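Local coordinates for hypothetical protein yibA (Escherichia coli, PDB 1OYZ) that is of unknown function, tentatively assigned an oxidoreductase activity, and folds as an all-helical solenoid of HEAT-type repeats, at residues 42-47 with 75-80; 53-58 with 79-84; 87-92 with 123-128; 106-111 with 142-147; 174-179 with 206-211. One frame throughout, in Å; residues are numbered along the deposited sequence.

Contact 1: 42-47 with 75-80; sequences SSARVL and AFILGQ
Ala-44 and Ile-77 sit opposite each other where helix 37-50 lies against helix 68-80, two helices of a HEAT-type alpha-solenoid that run in broadly the same direction. The two short segments run 9.2 Å apart at their closest, crossing at -30°, and the facing CA atoms of Ala-44 and Ile-77 are 5.9 Å apart.

The apolar contacts come first, since nothing polar bonds directly between the two segments. Ala-44 CB points into the opposite helix and is met by two neighbours: Ile-77 CG1 at 3.7 Å, and the CD2 corner of the Phe-76 ring at 3.9 Å. Next to them, Leu-47 CD1 reaches Ile-77 CD1 at 4.0 Å, so one isoleucine spans two positions a turn apart on helix 37-50. An alanine in place of Ile-77 would probably leave Leu-47 CD1 without its mate and Ala-44 CB with a gap beside it, because CG1 and CD1 make both contacts.

The aromatic ring is used differently. Phe-76 has its CG anti to the backbone N (chi1 174°), and the ring meets helix 37-50 by its edge.

Polar links reach in from just outside. Gln-48 NE2 bonds to the carbonyl oxygen of Phe-76, giving the two helices a direct tie one residue past 42-47. Arg-45 sends its guanidinium to Tyr-17 in a cation-pi contact; what it offers Phe-76 is only its aliphatic part, with CG 4.4 Å from ring atom CE2.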
# COMPACT_ATOMS: atom_id res chain seq x y z
N SER A 42 10.61 -6.05 16.94
CA SER A 42 9.75 -6.10 18.11
C SER A 42 10.19 -5.04 19.11
O SER A 42 9.37 -4.24 19.60
CB SER A 42 9.81 -7.50 18.74
OG SER A 42 9.17 -8.46 17.89
N SER A 43 11.49 -5.04 19.40
CA SER A 43 12.08 -4.06 20.31
C SER A 43 11.76 -2.65 19.82
O SER A 43 11.25 -1.81 20.56
CB SER A 43 13.60 -4.27 20.38
OG SER A 43 14.23 -3.15 21.00
N ALA A 44 12.04 -2.40 18.54
CA ALA A 44 11.77 -1.09 17.96
C ALA A 44 10.29 -0.74 18.07
O ALA A 44 9.94 0.42 18.29
CB ALA A 44 12.21 -1.08 16.48
N ARG A 45 9.41 -1.72 17.90
CA ARG A 45 7.97 -1.42 18.00
C ARG A 45 7.67 -0.91 19.42
O ARG A 45 6.92 0.04 19.58
CB ARG A 45 7.10 -2.66 17.70
CG ARG A 45 7.11 -3.14 16.23
CD ARG A 45 6.17 -4.36 16.01
NE ARG A 45 4.78 -4.03 16.34
CZ ARG A 45 3.87 -4.91 16.79
NH1 ARG A 45 2.63 -4.51 17.05
NH2 ARG A 45 4.20 -6.19 16.99
N VAL A 46 8.25 -1.54 20.43
CA VAL A 46 7.99 -1.10 21.79
C VAL A 46 8.51 0.32 21.92
O VAL A 46 7.87 1.18 22.54
CB VAL A 46 8.67 -1.99 22.84
CG1 VAL A 46 8.28 -1.53 24.23
CG2 VAL A 46 8.29 -3.43 22.62
N LEU A 47 9.65 0.57 21.30
CA LEU A 47 10.22 1.92 21.37
C LEU A 47 9.30 2.95 20.68
O LEU A 47 9.11 4.05 21.19
CB LEU A 47 11.65 1.95 20.76
CG LEU A 47 12.67 1.16 21.59
CD1 LEU A 47 14.08 1.21 21.02
CD2 LEU A 47 12.68 1.75 22.97
N ALA A 75 15.45 4.75 11.22
CA ALA A 75 14.46 5.40 10.37
C ALA A 75 13.09 4.78 10.63
O ALA A 75 12.08 5.48 10.62
CB ALA A 75 14.85 5.25 8.92
N PHE A 76 13.06 3.47 10.88
CA PHE A 76 11.78 2.79 11.16
C PHE A 76 11.19 3.38 12.45
O PHE A 76 10.04 3.81 12.49
CB PHE A 76 12.01 1.29 11.33
CG PHE A 76 10.78 0.51 11.77
CD1 PHE A 76 9.64 0.46 10.96
CD2 PHE A 76 10.79 -0.21 12.97
CE1 PHE A 76 8.53 -0.31 11.33
CE2 PHE A 76 9.69 -0.99 13.36
CZ PHE A 76 8.55 -1.04 12.54
N ILE A 77 11.99 3.40 13.51
CA ILE A 77 11.53 3.93 14.78
C ILE A 77 11.00 5.34 14.61
O ILE A 77 9.90 5.67 15.07
CB ILE A 77 12.68 3.92 15.83
CG1 ILE A 77 12.96 2.49 16.26
CG2 ILE A 77 12.27 4.68 17.07
CD1 ILE A 77 14.14 2.36 17.17
N LEU A 78 11.77 6.15 13.91
CA LEU A 78 11.45 7.54 13.66
C LEU A 78 10.13 7.77 12.91
O LEU A 78 9.54 8.84 13.00
CB LEU A 78 12.63 8.18 12.91
CG LEU A 78 13.55 9.19 13.62
CD1 LEU A 78 13.61 8.92 15.09
CD2 LEU A 78 14.94 9.19 12.99
N GLY A 79 9.65 6.78 12.18
CA GLY A 79 8.40 6.98 11.47
C GLY A 79 7.14 7.00 12.32
O GLY A 79 6.12 7.56 11.92
N GLN A 80 7.18 6.41 13.52
CA GLN A 80 5.98 6.40 14.35
C GLN A 80 6.13 6.89 15.81
O GLN A 80 5.13 7.15 16.48
CB GLN A 80 5.36 4.99 14.29
CG GLN A 80 4.83 4.64 12.89
CD GLN A 80 4.58 3.16 12.69
OE1 GLN A 80 3.65 2.60 13.27
NE2 GLN A 80 5.41 2.51 11.88

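Contact 2: 53-58 with 79-84; sequences QDAVRL and GQIKIC
Arg-118 NH1 is gripped by two carbonyl oxygens, those of Leu-78 and of Ile-81, the residue whose side chain packs on Ala-55 and Val-56. Arg-118, on helix 105-121, takes the carbonyl of Ile-81; the side chain of Ile-81 goes to helix 53-63. CG1 is anti to the backbone N (chi1 -161°), and CD1 beyond it rests against Ala-55 CB at 3.8 Å and Val-56 CG2 at 3.9 Å.

Val-56 does most of the work on its own helix. Its CG2 methyl touches three successive residues of the departing chain: the Ile-81 tip, the carbonyl oxygen of Lys-82 at 3.8 Å, and Ile-83 CG2 at 4.0 Å. The Val-56 and Ile-83 side chains meet at about a right angle. Ile-83 touches Val-56 with its CG2 branch, while elsewhere its side chain packs on Glu-88 and Val-91 of helix 88-101.

No hydrogen bond joins 53-58 to 79-84. The contact is therefore one of methyl groups from a helix lying on an extended connector, and a polar hold on the connector comes from Arg-118: apolar packing toward helix 53-63, a carbonyl-arginine bond toward helix 105-121.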
# COMPACT_ATOMS: atom_id res chain seq x y z
N GLN A 53 12.57 10.87 24.68
CA GLN A 53 13.75 11.57 24.15
C GLN A 53 14.97 10.69 23.97
O GLN A 53 15.66 10.79 22.96
CB GLN A 53 14.11 12.77 25.02
CG GLN A 53 15.39 13.50 24.57
CD GLN A 53 15.29 14.09 23.16
OE1 GLN A 53 16.28 14.60 22.61
NE2 GLN A 53 14.10 14.04 22.56
N ASP A 54 15.27 9.85 24.95
CA ASP A 54 16.43 8.99 24.81
C ASP A 54 16.24 8.08 23.60
O ASP A 54 17.18 7.84 22.86
CB ASP A 54 16.65 8.12 26.07
CG ASP A 54 17.02 8.94 27.29
OD1 ASP A 54 17.22 10.17 27.15
OD2 ASP A 54 17.13 8.36 28.41
N ALA A 55 15.03 7.57 23.37
CA ALA A 55 14.85 6.71 22.20
C ALA A 55 14.93 7.53 20.90
O ALA A 55 15.54 7.10 19.93
CB ALA A 55 13.54 5.94 22.28
N VAL A 56 14.35 8.73 20.89
CA VAL A 56 14.42 9.56 19.68
C VAL A 56 15.89 9.85 19.30
O VAL A 56 16.31 9.64 18.14
CB VAL A 56 13.70 10.90 19.89
CG1 VAL A 56 13.87 11.79 18.65
CG2 VAL A 56 12.23 10.64 20.21
N ARG A 57 16.67 10.32 20.27
CA ARG A 57 18.08 10.65 20.00
C ARG A 57 18.86 9.46 19.46
O ARG A 57 19.57 9.56 18.47
CB ARG A 57 18.77 11.20 21.25
CG ARG A 57 18.38 12.65 21.57
CD ARG A 57 19.14 13.23 22.77
NE ARG A 57 20.59 13.29 22.55
CZ ARG A 57 21.44 12.27 22.71
NH1 ARG A 57 21.00 11.07 23.09
NH2 ARG A 57 22.75 12.44 22.46
N LEU A 58 18.73 8.32 20.12
CA LEU A 58 19.43 7.14 19.70
C LEU A 58 19.02 6.77 18.27
O LEU A 58 19.85 6.35 17.46
CB LEU A 58 19.10 6.01 20.67
CG LEU A 58 19.87 4.70 20.62
CD1 LEU A 58 19.40 3.86 19.43
CD2 LEU A 58 21.39 4.98 20.57
N GLY A 79 9.65 6.78 12.18
CA GLY A 79 8.40 6.98 11.47
C GLY A 79 7.14 7.00 12.32
O GLY A 79 6.12 7.56 11.92
N GLN A 80 7.18 6.41 13.52
CA GLN A 80 5.98 6.40 14.35
C GLN A 80 6.13 6.89 15.81
O GLN A 80 5.13 7.15 16.48
CB GLN A 80 5.36 4.99 14.29
CG GLN A 80 4.83 4.64 12.89
CD GLN A 80 4.58 3.16 12.69
OE1 GLN A 80 3.65 2.60 13.27
NE2 GLN A 80 5.41 2.51 11.88
N ILE A 81 7.36 7.01 16.29
CA ILE A 81 7.62 7.46 17.65
C ILE A 81 7.14 8.91 17.82
O ILE A 81 7.15 9.69 16.87
CB ILE A 81 9.14 7.38 17.95
CG1 ILE A 81 9.40 7.38 19.47
CG2 ILE A 81 9.85 8.57 17.31
CD1 ILE A 81 10.85 6.98 19.83
N LYS A 82 6.70 9.26 19.03
CA LYS A 82 6.27 10.63 19.28
C LYS A 82 7.51 11.53 19.43
O LYS A 82 8.51 11.13 20.03
CB LYS A 82 5.40 10.69 20.54
CG LYS A 82 3.99 10.15 20.32
CD LYS A 82 3.09 10.45 21.52
CE LYS A 82 1.62 10.48 21.12
NZ LYS A 82 0.82 11.15 22.18
N ILE A 83 7.44 12.72 18.85
CA ILE A 83 8.54 13.67 18.90
C ILE A 83 8.04 15.07 19.15
O ILE A 83 7.01 15.49 18.61
CB ILE A 83 9.35 13.71 17.58
CG1 ILE A 83 8.43 14.10 16.43
CG2 ILE A 83 10.03 12.35 17.32
CD1 ILE A 83 9.10 14.08 15.08
N CYS A 84 8.78 15.81 19.96
CA CYS A 84 8.42 17.17 20.28
C CYS A 84 8.21 17.98 19.01
O CYS A 84 8.70 17.63 17.92
CB CYS A 84 9.52 17.80 21.11
SG CYS A 84 11.13 17.33 20.46

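Contact 3: 87-92 with 123-128; sequences CEDNVF and PIYSPK
Glu-88, in the first turn of helix 88-101, lies beside the phenol end of Tyr-125. Its CG is anti to the backbone N and sits 3.4 Å from Tyr-125 OH, while OE1 arrives at the ring edge, in plane, 3.7 Å from CE2. The carboxylate thus borders the ring without bonding to it.

Asp-89 makes the polar bond. Its OD1 accepts the Tyr-125 hydroxyl proton at 2.7 Å (OH to OD1), and the phenol oxygen stands 39° out of the carboxylate plane. Carboxylate and ring are almost perpendicular.

A helical turn after Glu-88 comes Phe-92, with CG anti to the backbone N (chi1 -178°). Its ring lies flat on Tyr-125 in an offset stack, centroids 4.2 Å apart and planes 4° from parallel. The two side chains slide past each other in opposite directions, so each CB rides over the face of the other's ring. This joins the start of helix 88-101 to the 3-10 turn that leads into helix 126-136, two alternate helices of the HEAT-type solenoid, with Thr-115 of the intervening helix 105-121 also touching Phe-92. On the opposite face of Tyr-125, Ile-124 CG1 sits over the ring centre, 3.7 Å above the plane. A leucine in place of Tyr-125 would probably leave Asp-89 without its hydroxyl donor and Phe-92 without a flat partner to stack on. Farther out, Lys-128 lays its aliphatic chain by Phe-92, CB being 4.0 Å from CE2.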
# COMPACT_ATOMS: atom_id res chain seq x y z
N CYS A 87 11.38 19.24 17.11
CA CYS A 87 12.31 18.31 16.51
C CYS A 87 11.67 17.65 15.32
O CYS A 87 12.34 17.02 14.53
CB CYS A 87 12.74 17.24 17.51
SG CYS A 87 13.99 17.74 18.72
N GLU A 88 10.36 17.81 15.19
CA GLU A 88 9.61 17.20 14.11
C GLU A 88 10.15 17.52 12.71
O GLU A 88 10.40 16.61 11.91
CB GLU A 88 8.13 17.60 14.21
CG GLU A 88 7.17 16.57 13.61
CD GLU A 88 5.69 16.98 13.68
OE1 GLU A 88 4.87 16.28 13.05
OE2 GLU A 88 5.33 17.97 14.36
N ASP A 89 10.36 18.79 12.40
CA ASP A 89 10.89 19.15 11.09
C ASP A 89 12.25 18.52 10.83
O ASP A 89 12.49 17.99 9.74
CB ASP A 89 11.00 20.67 10.94
CG ASP A 89 9.65 21.34 10.69
OD1 ASP A 89 8.75 20.69 10.10
OD2 ASP A 89 9.50 22.52 11.04
N ASN A 90 13.13 18.56 11.83
CA ASN A 90 14.46 17.98 11.68
C ASN A 90 14.38 16.47 11.42
O ASN A 90 15.15 15.93 10.62
CB ASN A 90 15.33 18.25 12.91
CG ASN A 90 15.68 19.75 13.08
OD1 ASN A 90 16.61 20.11 13.82
ND2 ASN A 90 14.92 20.62 12.40
N VAL A 91 13.47 15.77 12.10
CA VAL A 91 13.36 14.34 11.89
C VAL A 91 12.82 14.07 10.50
O VAL A 91 13.32 13.20 9.79
CB VAL A 91 12.46 13.69 13.00
CG1 VAL A 91 12.04 12.25 12.59
CG2 VAL A 91 13.24 13.63 14.32
N PHE A 92 11.83 14.83 10.10
CA PHE A 92 11.30 14.65 8.77
C PHE A 92 12.44 14.84 7.76
O PHE A 92 12.66 14.00 6.89
CB PHE A 92 10.21 15.65 8.49
CG PHE A 92 9.62 15.47 7.17
CD1 PHE A 92 8.63 14.52 6.98
CD2 PHE A 92 10.11 16.15 6.09
CE1 PHE A 92 8.15 14.26 5.73
CE2 PHE A 92 9.63 15.88 4.82
CZ PHE A 92 8.65 14.94 4.64
N PRO A 123 0.17 16.69 8.04
CA PRO A 123 0.06 17.01 6.62
C PRO A 123 0.93 18.17 6.12
O PRO A 123 1.07 18.35 4.91
CB PRO A 123 -1.43 17.30 6.45
CG PRO A 123 -2.04 16.41 7.46
CD PRO A 123 -1.17 16.60 8.65
N ILE A 124 1.49 18.98 7.01
CA ILE A 124 2.31 20.08 6.52
C ILE A 124 3.44 19.57 5.61
O ILE A 124 3.99 20.33 4.82
CB ILE A 124 2.97 20.87 7.67
CG1 ILE A 124 3.96 19.98 8.43
CG2 ILE A 124 1.90 21.47 8.57
CD1 ILE A 124 4.86 20.72 9.44
N TYR A 125 3.76 18.28 5.74
CA TYR A 125 4.83 17.66 4.96
C TYR A 125 4.44 17.13 3.58
O TYR A 125 5.30 16.67 2.82
CB TYR A 125 5.46 16.52 5.79
CG TYR A 125 6.05 16.97 7.12
CD1 TYR A 125 7.04 17.96 7.17
CD2 TYR A 125 5.60 16.44 8.34
CE1 TYR A 125 7.57 18.41 8.39
CE2 TYR A 125 6.12 16.89 9.57
CZ TYR A 125 7.10 17.88 9.58
OH TYR A 125 7.64 18.34 10.76
N SER A 126 3.16 17.22 3.24
CA SER A 126 2.64 16.71 1.96
C SER A 126 3.38 17.21 0.73
O SER A 126 3.86 16.42 -0.07
CB SER A 126 1.15 17.02 1.85
OG SER A 126 0.49 16.47 2.98
N PRO A 127 3.48 18.53 0.58
CA PRO A 127 4.20 19.09 -0.58
C PRO A 127 5.55 18.39 -0.74
O PRO A 127 5.91 17.95 -1.83
CB PRO A 127 4.35 20.58 -0.20
CG PRO A 127 3.10 20.85 0.60
CD PRO A 127 2.98 19.60 1.47
N LYS A 128 6.31 18.27 0.35
CA LYS A 128 7.60 17.61 0.29
C LYS A 128 7.51 16.13 -0.08
O LYS A 128 8.38 15.62 -0.77
CB LYS A 128 8.35 17.79 1.60
CG LYS A 128 9.01 19.13 1.69
CD LYS A 128 9.24 19.52 3.13
CE LYS A 128 10.03 20.80 3.23
NZ LYS A 128 11.45 20.55 2.84

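Contact 4: 106-111 with 142-147; sequences CVRATA and TNVRRA
Ala-109 and Val-144 bring their CA atoms to 4.4 Å, a closeness that Ala-109 allows by having only a methyl to place here. The segments of helices 105-121 and 142-153 are nearly parallel, 6° apart, with their axes 8.2 Å from each other.

In this buried middle, Ala-147 CB presses on the carbonyl oxygen of Ala-109 at 3.5 Å, and Ala-109 CB in turn lies against the Asn-143 backbone, 3.9 Å from its O. Ile-112, a turn further along helix 105-121, adds to the same apolar seam by touching both Val-144 and Ala-147.

The margins are partly exposed. The looser one is that of Asn-143, a partly exposed residue that brings CB to within 4.0 Å of Ala-109 CB. At the other, Arg-108 packs its aliphatic stem closely on Val-144, CB lying 3.7 Å from CG2; with CG1 anti to the backbone N (chi1 168°), CG2 lies anti to the carbonyl carbon and is the methyl that meets Arg-108. The chain of Arg-108 then bends at chi3, leaving NE 4.0 Å from that same methyl, while NE forms a salt bridge with Asp-139 OD2 and NH1 bonds to the carbonyl oxygen of Asp-102.

With no hydrogen bond between the two segments, cohesion comes from small apolar groups at the centre and from an arginine at the edge that ties the loops preceding both helices.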
# COMPACT_ATOMS: atom_id res chain seq x y z
N CYS A 106 17.31 -0.78 1.08
CA CYS A 106 16.47 -1.15 2.22
C CYS A 106 16.18 0.09 3.04
O CYS A 106 15.01 0.39 3.34
CB CYS A 106 17.16 -2.18 3.11
SG CYS A 106 17.19 -3.76 2.31
N VAL A 107 17.24 0.81 3.40
CA VAL A 107 17.07 2.04 4.15
C VAL A 107 16.15 3.03 3.44
O VAL A 107 15.24 3.58 4.06
CB VAL A 107 18.43 2.74 4.45
CG1 VAL A 107 18.20 4.06 5.16
CG2 VAL A 107 19.30 1.84 5.32
N ARG A 108 16.36 3.23 2.13
CA ARG A 108 15.56 4.19 1.39
C ARG A 108 14.08 3.85 1.48
O ARG A 108 13.27 4.72 1.75
CB ARG A 108 16.03 4.27 -0.09
CG ARG A 108 17.44 4.89 -0.26
CD ARG A 108 17.71 5.43 -1.69
NE ARG A 108 17.52 4.43 -2.75
CZ ARG A 108 18.35 3.41 -2.97
NH1 ARG A 108 19.43 3.27 -2.22
NH2 ARG A 108 18.09 2.53 -3.94
N ALA A 109 13.75 2.57 1.27
CA ALA A 109 12.37 2.08 1.33
C ALA A 109 11.72 2.37 2.71
O ALA A 109 10.65 2.98 2.78
CB ALA A 109 12.32 0.56 1.03
N THR A 110 12.39 1.97 3.80
CA THR A 110 11.89 2.21 5.15
C THR A 110 11.70 3.70 5.40
O THR A 110 10.66 4.13 5.91
CB THR A 110 12.88 1.63 6.21
OG1 THR A 110 12.93 0.22 6.07
CG2 THR A 110 12.43 1.98 7.67
N ALA A 111 12.69 4.50 5.02
CA ALA A 111 12.61 5.95 5.24
C ALA A 111 11.41 6.55 4.54
O ALA A 111 10.71 7.37 5.14
CB ALA A 111 13.91 6.63 4.79
N THR A 142 12.92 -1.91 -6.49
CA THR A 142 11.49 -2.18 -6.45
C THR A 142 10.94 -1.89 -5.07
O THR A 142 9.84 -1.37 -4.93
CB THR A 142 11.18 -3.66 -6.79
OG1 THR A 142 11.98 -4.50 -5.96
CG2 THR A 142 11.46 -3.95 -8.23
N ASN A 143 11.69 -2.25 -4.05
CA ASN A 143 11.23 -2.00 -2.68
C ASN A 143 10.97 -0.51 -2.54
O ASN A 143 9.95 -0.11 -1.96
CB ASN A 143 12.29 -2.42 -1.68
CG ASN A 143 12.77 -3.83 -1.93
OD1 ASN A 143 12.72 -4.68 -1.04
ND2 ASN A 143 13.26 -4.09 -3.14
N VAL A 144 11.87 0.31 -3.09
CA VAL A 144 11.71 1.76 -3.01
C VAL A 144 10.50 2.23 -3.77
O VAL A 144 9.72 3.03 -3.27
CB VAL A 144 12.96 2.52 -3.54
CG1 VAL A 144 12.62 3.99 -3.71
CG2 VAL A 144 14.15 2.35 -2.57
N ARG A 145 10.36 1.77 -5.01
CA ARG A 145 9.22 2.16 -5.81
C ARG A 145 7.93 1.72 -5.09
O ARG A 145 6.98 2.48 -5.02
CB ARG A 145 9.31 1.56 -7.22
CG ARG A 145 10.46 2.15 -8.03
CD ARG A 145 10.25 2.03 -9.53
NE ARG A 145 10.00 0.65 -9.95
CZ ARG A 145 10.88 -0.33 -9.86
NH1 ARG A 145 12.09 -0.12 -9.36
NH2 ARG A 145 10.56 -1.54 -10.31
N ARG A 146 7.92 0.52 -4.53
CA ARG A 146 6.76 0.02 -3.79
C ARG A 146 6.46 0.98 -2.63
O ARG A 146 5.34 1.43 -2.47
CB ARG A 146 7.04 -1.37 -3.20
CG ARG A 146 5.80 -2.08 -2.63
CD ARG A 146 6.21 -3.40 -1.98
NE ARG A 146 7.30 -4.04 -2.73
CZ ARG A 146 8.15 -4.91 -2.21
NH1 ARG A 146 8.05 -5.27 -0.94
NH2 ARG A 146 9.13 -5.42 -2.96
N ALA A 147 7.48 1.30 -1.84
CA ALA A 147 7.27 2.18 -0.71
C ALA A 147 6.78 3.54 -1.22
O ALA A 147 6.02 4.22 -0.54
CB ALA A 147 8.56 2.32 0.10

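Contact 5: 174-179 with 206-211; sequences DVRNWA and EEVRIE
Asn-177 and Val-208 mark the nearest backbone approach, 5.1 Å between CA atoms, where helix 173-186 runs beside helix 206-218. The segment axes come within 9.0 Å and cross at 19°, both helices heading the same way.

The Asn-177 side chain reaches across to the opposite helix. With its CG anti to the backbone N (chi1 -174°), it extends the amide over the first turn there. ND2 lies 3.1 Å from the Glu-207 carbonyl oxygen, but the angle is poor and no hydrogen bond is made; the same nitrogen is 3.5 Å from Glu-211 CG. Both glutamate side chains cross the asparagine at about a right angle, and the Glu-207 carboxylate is turned 84° from the amide plane.

The apolar part is made by Val-208, whose CG2 touches Asn-177 CB at 4.0 Å and Arg-176 CB at 4.1 Å.

Arg-176 then carries its guanidinium, past a bend at chi3, obliquely by that valine methyl. NE pairs with Asp-203 OD2 in a salt bridge, while NH2 bonds to the carbonyl oxygen of Asp-170. Its partners thus come from the loop before its own helix and the loop before the next parallel one, the valine packing on Asp-203 as well. An arginine early in one helix, bonding an aspartate in the turn before the next parallel helix, recalls the Asp-Arg pairing along HEAT-repeat stacks.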
# COMPACT_ATOMS: atom_id res chain seq x y z
N ASP A 174 3.53 -6.27 -7.83
CA ASP A 174 3.11 -5.71 -6.55
C ASP A 174 2.99 -4.16 -6.65
O ASP A 174 2.03 -3.55 -6.15
CB ASP A 174 4.15 -6.11 -5.49
CG ASP A 174 3.71 -5.83 -4.08
OD1 ASP A 174 3.33 -4.67 -3.80
OD2 ASP A 174 3.74 -6.78 -3.26
N VAL A 175 3.98 -3.54 -7.30
CA VAL A 175 3.97 -2.10 -7.52
C VAL A 175 2.74 -1.71 -8.39
O VAL A 175 2.00 -0.78 -8.05
CB VAL A 175 5.26 -1.61 -8.27
CG1 VAL A 175 5.08 -0.13 -8.72
CG2 VAL A 175 6.49 -1.73 -7.35
N ARG A 176 2.54 -2.42 -9.50
CA ARG A 176 1.39 -2.13 -10.39
C ARG A 176 0.06 -2.24 -9.62
O ARG A 176 -0.82 -1.39 -9.75
CB ARG A 176 1.34 -3.10 -11.61
CG ARG A 176 2.58 -3.17 -12.49
CD ARG A 176 2.26 -3.79 -13.88
NE ARG A 176 1.94 -5.22 -13.83
CZ ARG A 176 2.80 -6.17 -13.48
NH1 ARG A 176 2.42 -7.45 -13.45
NH2 ARG A 176 4.05 -5.84 -13.17
N ASN A 177 -0.06 -3.27 -8.78
CA ASN A 177 -1.29 -3.48 -8.02
C ASN A 177 -1.55 -2.29 -7.09
O ASN A 177 -2.67 -1.76 -7.03
CB ASN A 177 -1.21 -4.81 -7.25
CG ASN A 177 -2.53 -5.17 -6.55
OD1 ASN A 177 -2.61 -5.17 -5.32
ND2 ASN A 177 -3.56 -5.46 -7.32
N TRP A 178 -0.51 -1.84 -6.39
CA TRP A 178 -0.63 -0.71 -5.48
C TRP A 178 -1.02 0.57 -6.21
O TRP A 178 -1.82 1.35 -5.72
CB TRP A 178 0.69 -0.46 -4.73
CG TRP A 178 0.62 -0.72 -3.27
CD1 TRP A 178 1.17 -1.78 -2.58
CD2 TRP A 178 -0.04 0.09 -2.29
NE1 TRP A 178 0.89 -1.67 -1.23
CE2 TRP A 178 0.14 -0.53 -1.03
CE3 TRP A 178 -0.78 1.28 -2.35
CZ2 TRP A 178 -0.39 -0.00 0.15
CZ3 TRP A 178 -1.31 1.81 -1.16
CH2 TRP A 178 -1.11 1.16 0.07
N ALA A 179 -0.43 0.79 -7.38
CA ALA A 179 -0.73 2.00 -8.15
C ALA A 179 -2.20 1.99 -8.53
O ALA A 179 -2.95 2.93 -8.22
CB ALA A 179 0.14 2.05 -9.43
N GLU A 206 -2.94 -12.00 -11.49
CA GLU A 206 -4.39 -12.06 -11.21
C GLU A 206 -4.87 -10.88 -10.39
O GLU A 206 -5.93 -10.32 -10.65
CB GLU A 206 -4.77 -13.35 -10.44
CG GLU A 206 -4.08 -13.47 -9.05
CD GLU A 206 -4.94 -14.11 -7.88
OE1 GLU A 206 -6.09 -13.67 -7.62
OE2 GLU A 206 -4.43 -15.02 -7.20
N GLU A 207 -4.09 -10.51 -9.38
CA GLU A 207 -4.49 -9.40 -8.52
C GLU A 207 -4.60 -8.10 -9.29
O GLU A 207 -5.47 -7.27 -9.02
CB GLU A 207 -3.49 -9.21 -7.38
CG GLU A 207 -3.55 -10.29 -6.31
CD GLU A 207 -2.58 -10.04 -5.15
OE1 GLU A 207 -2.55 -8.91 -4.61
OE2 GLU A 207 -1.86 -10.98 -4.79
N VAL A 208 -3.70 -7.91 -10.25
CA VAL A 208 -3.72 -6.70 -11.07
C VAL A 208 -4.95 -6.73 -12.01
O VAL A 208 -5.64 -5.74 -12.15
CB VAL A 208 -2.38 -6.53 -11.90
CG1 VAL A 208 -2.50 -5.35 -12.84
CG2 VAL A 208 -1.19 -6.28 -10.96
N ARG A 209 -5.22 -7.87 -12.63
CA ARG A 209 -6.36 -7.98 -13.54
C ARG A 209 -7.64 -7.62 -12.81
O ARG A 209 -8.54 -6.96 -13.34
CB ARG A 209 -6.49 -9.39 -14.09
CG ARG A 209 -5.44 -9.82 -15.10
CD ARG A 209 -5.73 -11.26 -15.57
NE ARG A 209 -7.02 -11.33 -16.24
CZ ARG A 209 -8.05 -12.11 -15.89
NH1 ARG A 209 -7.97 -12.94 -14.85
NH2 ARG A 209 -9.17 -12.07 -16.60
N ILE A 210 -7.74 -8.07 -11.56
CA ILE A 210 -8.93 -7.76 -10.77
C ILE A 210 -9.10 -6.27 -10.55
O ILE A 210 -10.20 -5.75 -10.73
CB ILE A 210 -8.93 -8.51 -9.42
CG1 ILE A 210 -9.28 -9.98 -9.67
CG2 ILE A 210 -9.93 -7.87 -8.47
CD1 ILE A 210 -8.87 -10.92 -8.53
N GLU A 211 -8.03 -5.57 -10.17
CA GLU A 211 -8.16 -4.12 -9.97
C GLU A 211 -8.51 -3.39 -11.30
O GLU A 211 -9.24 -2.39 -11.30
CB GLU A 211 -6.86 -3.52 -9.38
CG GLU A 211 -6.58 -3.88 -7.86
CD GLU A 211 -7.52 -3.22 -6.87
OE1 GLU A 211 -7.93 -2.08 -7.19
OE2 GLU A 211 -7.83 -3.80 -5.76

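How the contacts relate
The contacts follow the chain along one solenoid. Contacts 1 and 2 are neighbours, centres 9 Å apart, and both involve helix 68-80 or the chain leaving it, met by helix 37-50 and helix 53-63 respectively. Helix 88-101 comes next and opens contact 3, which touches both. Contacts 3 and 4 interleave in sequence, 18 Å apart, since helix 105-121 of contact 4 lies between the helices of contact 3. Contact 5 closes the series, touching contact 4 through Arg-146 against Asp-174 but lying about 35 Å from contact 2 between centres. In contacts 1, 3, 4 and 5 a helix packs on the next but one, in contact 2 on the chain after the next, building an elongated stack.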